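Local coordinates for hypothetical protein (Pseudomonas aeruginosa, PDB 2IGS), which is of unknown function but belongs to the DUF3218 family, placed in the lysozyme clan, and has a mainly helical fold with a small antiparallel sheet, at residues 16-21 with 33-38. Sequence-based numbering, arbitrary orientation. Where two conformers were deposited one is given.
Sequences LANIYK and FPEAQT
Two consecutive helices of this largely helical fold, 12-27 and 35-48, meet where Phe-33, in the linker just before the second, lays its ring against the first. Phe-33 CG is anti to its backbone N (chi1 -174°), which turns the ring toward the helix, and Lys-21 CA sits over one face in a CH-pi contact, 3.8 Å from the centroid. Lys-21 CB lies against Phe-33 CE1 and Lys-21 CG against Phe-33 CD1, while Tyr-20 CB lies 4.2 Å from Phe-33 CE2; a broad, flat aromatic suits such a helix surface. Deeper in, small Ala-17 lets the helices come close, its CB 4.0 Å from Thr-38 CG2.

Toward solvent the contact turns polar. Lys-21, fully extended, carries its ammonium past the ring to a long salt bridge, NZ to Glu-35 OE1 at 3.8 Å. A water lies within hydrogen-bonding distance of two acceptors, Glu-35 OE2 and Asn-18 OD1, which cannot bond each other directly.

Leu-99 of helix 87-113 touches both Phe-33 and Thr-38. Pro-34, centre of an inverse gamma turn, occupies the N-cap just before helix 35-48, where its lack of an N-H costs no helical bond; its O accepts from Thr-38 N and, from above the carbonyl plane, from Thr-38 OG1 at 2.7 Å.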
ATOM      1  N   LEU F  16     -32.474  30.109 -24.825  1.00 21.09           N
ATOM      2  CA  LEU F  16     -31.435  30.950 -25.440  1.00 21.06           C
ATOM      3  C   LEU F  16     -30.947  30.373 -26.767  1.00 20.93           C
ATOM      4  O   LEU F  16     -30.719  31.122 -27.723  1.00 21.20           O
ATOM      5  CB  LEU F  16     -30.277  31.190 -24.473  1.00 21.96           C
ATOM      6  CG  LEU F  16     -30.621  31.911 -23.162  1.00 22.43           C
ATOM      7  CD1 LEU F  16     -29.562  31.686 -22.098  1.00 19.56           C
ATOM      8  CD2 LEU F  16     -30.857  33.394 -23.400  1.00 23.35           C
ATOM      9  N   ALA F  17     -30.808  29.047 -26.830  1.00 20.53           N
ATOM     10  CA  ALA F  17     -30.556  28.355 -28.093  1.00 20.48           C
ATOM     11  C   ALA F  17     -31.528  28.777 -29.198  1.00 20.44           C
ATOM     12  O   ALA F  17     -31.122  28.966 -30.343  1.00 20.60           O
ATOM     13  CB  ALA F  17     -30.617  26.851 -27.901  1.00 20.25           C
ATOM     14  N   ASN F  18     -32.806  28.915 -28.848  1.00 20.45           N
ATOM     15  CA  ASN F  18     -33.848  29.273 -29.813  1.00 20.95           C
ATOM     16  C   ASN F  18     -33.613  30.632 -30.444  1.00 21.06           C
ATOM     17  O   ASN F  18     -33.779  30.795 -31.648  1.00 21.47           O
ATOM     18  CB  ASN F  18     -35.240  29.196 -29.171  1.00 20.78           C
ATOM     19  CG  ASN F  18     -35.788  27.787 -29.154  1.00 22.04           C
ATOM     20  OD1 ASN F  18     -35.143  26.857 -29.647  1.00 22.74           O
ATOM     21  ND2 ASN F  18     -36.987  27.617 -28.602  1.00 20.62           N
ATOM     22  N   ILE F  19     -33.241  31.597 -29.612  1.00 21.20           N
ATOM     23  CA  ILE F  19     -32.836  32.938 -30.050  1.00 21.41           C
ATOM     24  C   ILE F  19     -31.551  32.911 -30.889  1.00 22.01           C
ATOM     25  O   ILE F  19     -31.467  33.577 -31.924  1.00 22.31           O
ATOM     26  CB  ILE F  19     -32.616  33.861 -28.837  1.00 20.90           C
ATOM     27  CG1 ILE F  19     -33.954  34.137 -28.142  1.00 20.31           C
ATOM     28  CG2 ILE F  19     -31.961  35.156 -29.264  1.00 20.36           C
ATOM     29  CD1 ILE F  19     -33.814  34.758 -26.767  1.00 17.62           C
ATOM     30  N   TYR F  20     -30.555  32.145 -30.442  1.00 21.69           N
ATOM     31  CA  TYR F  20     -29.307  32.046 -31.169  1.00 21.69           C
ATOM     32  C   TYR F  20     -29.406  31.255 -32.493  1.00 22.31           C
ATOM     33  O   TYR F  20     -28.701  31.577 -33.470  1.00 22.32           O
ATOM     34  CB  TYR F  20     -28.196  31.540 -30.243  1.00 21.77           C
ATOM     35  CG  TYR F  20     -27.622  32.666 -29.390  1.00 20.39           C
ATOM     36  CD1 TYR F  20     -28.289  33.122 -28.243  1.00 18.42           C
ATOM     37  CD2 TYR F  20     -26.440  33.295 -29.759  1.00 19.14           C
ATOM     38  CE1 TYR F  20     -27.777  34.177 -27.483  1.00 20.90           C
ATOM     39  CE2 TYR F  20     -25.918  34.331 -29.008  1.00 22.03           C
ATOM     40  CZ  TYR F  20     -26.589  34.777 -27.879  1.00 22.04           C
ATOM     41  OH  TYR F  20     -26.038  35.795 -27.144  1.00 21.87           O
ATOM     42  N   LYS F  21     -30.293  30.259 -32.546  1.00 21.66           N
ATOM     43  CA  LYS F  21     -30.629  29.627 -33.826  1.00 22.26           C
ATOM     44  C   LYS F  21     -31.077  30.707 -34.854  1.00 21.52           C
ATOM     45  O   LYS F  21     -30.707  30.666 -36.030  1.00 20.46           O
ATOM     46  CB  LYS F  21     -31.691  28.532 -33.613  1.00 21.92           C
ATOM     47  CG  LYS F  21     -31.774  27.504 -34.737  1.00 23.85           C
ATOM     48  CD  LYS F  21     -32.684  26.306 -34.392  1.00 24.36           C
ATOM     49  CE  LYS F  21     -33.109  25.587 -35.679  1.00 29.01           C
ATOM     50  NZ  LYS F  21     -33.578  24.170 -35.488  1.00 30.06           N
ATOM     51  N   PHE F  33     -26.168  24.668 -37.148  1.00 21.03           N
ATOM     52  CA  PHE F  33     -26.327  25.088 -35.753  1.00 20.48           C
ATOM     53  C   PHE F  33     -26.187  23.884 -34.801  1.00 20.50           C
ATOM     54  O   PHE F  33     -26.953  22.915 -34.907  1.00 19.66           O
ATOM     55  CB  PHE F  33     -27.691  25.778 -35.574  1.00 20.57           C
ATOM     56  CG  PHE F  33     -27.899  26.374 -34.210  1.00 20.85           C
ATOM     57  CD1 PHE F  33     -28.658  25.710 -33.249  1.00 21.74           C
ATOM     58  CD2 PHE F  33     -27.329  27.592 -33.873  1.00 21.51           C
ATOM     59  CE1 PHE F  33     -28.840  26.260 -31.966  1.00 21.47           C
ATOM     60  CE2 PHE F  33     -27.497  28.136 -32.592  1.00 20.28           C
ATOM     61  CZ  PHE F  33     -28.253  27.468 -31.643  1.00 20.54           C
ATOM     62  N   PRO F  34     -25.206  23.936 -33.865  1.00 20.07           N
ATOM     63  CA  PRO F  34     -25.041  22.807 -32.923  1.00 20.21           C
ATOM     64  C   PRO F  34     -26.072  22.879 -31.776  1.00 20.03           C
ATOM     65  O   PRO F  34     -25.717  23.270 -30.638  1.00 19.29           O
ATOM     66  CB  PRO F  34     -23.601  22.985 -32.402  1.00 20.50           C
ATOM     67  CG  PRO F  34     -23.297  24.469 -32.573  1.00 20.30           C
ATOM     68  CD  PRO F  34     -24.224  25.015 -33.639  1.00 19.95           C
ATOM     69  N   GLU F  35     -27.327  22.523 -32.057  0.70 19.69           N
ATOM     70  CA  GLU F  35     -28.392  22.743 -31.073  0.70 19.71           C
ATOM     71  C   GLU F  35     -28.250  21.908 -29.795  0.70 19.52           C
ATOM     72  O   GLU F  35     -28.484  22.430 -28.708  0.70 19.54           O
ATOM     73  CB  GLU F  35     -29.795  22.583 -31.673  0.70 19.83           C
ATOM     74  CG  GLU F  35     -30.891  23.081 -30.740  0.70 20.28           C
ATOM     75  CD  GLU F  35     -32.208  23.363 -31.425  0.70 22.23           C
ATOM     76  OE1 GLU F  35     -32.652  22.527 -32.231  0.70 22.85           O
ATOM     77  OE2 GLU F  35     -32.814  24.427 -31.141  0.70 24.28           O
ATOM     78  N   ALA F  36     -27.894  20.629 -29.925  1.00 19.19           N
ATOM     79  CA  ALA F  36     -27.768  19.758 -28.748  1.00 19.04           C
ATOM     80  C   ALA F  36     -26.734  20.257 -27.750  1.00 19.14           C
ATOM     81  O   ALA F  36     -27.038  20.366 -26.569  1.00 18.54           O
ATOM     82  CB  ALA F  36     -27.480  18.298 -29.154  1.00 19.06           C
ATOM     83  N   GLN F  37     -25.533  20.570 -28.244  1.00 19.20           N
ATOM     84  CA  GLN F  37     -24.445  21.099 -27.425  1.00 19.70           C
ATOM     85  C   GLN F  37     -24.754  22.467 -26.811  1.00 19.81           C
ATOM     86  O   GLN F  37     -24.367  22.740 -25.672  1.00 19.28           O
ATOM     87  CB  GLN F  37     -23.128  21.168 -28.212  1.00 19.58           C
ATOM     88  CG  GLN F  37     -22.611  19.816 -28.711  1.00 20.61           C
ATOM     89  CD  GLN F  37     -22.988  19.520 -30.158  1.00 21.77           C
ATOM     90  OE1 GLN F  37     -24.108  19.796 -30.595  1.00 21.41           O
ATOM     91  NE2 GLN F  37     -22.050  18.942 -30.903  1.00 22.59           N
ATOM     92  N   THR F  38     -25.459  23.307 -27.560  1.00 20.08           N
ATOM     93  CA  THR F  38     -25.818  24.658 -27.104  1.00 20.58           C
ATOM     94  C   THR F  38     -26.838  24.646 -25.946  1.00 20.79           C
ATOM     95  O   THR F  38     -26.632  25.335 -24.940  1.00 20.64           O
ATOM     96  CB  THR F  38     -26.321  25.527 -28.273  1.00 20.58           C
ATOM     97  OG1 THR F  38     -25.311  25.574 -29.289  1.00 21.75           O
ATOM     98  CG2 THR F  38     -26.608  26.932 -27.810  1.00 19.93           C
TER
HETATM   99  O   HOH W   1     -33.848  24.558 -28.660  1.00 41.10           O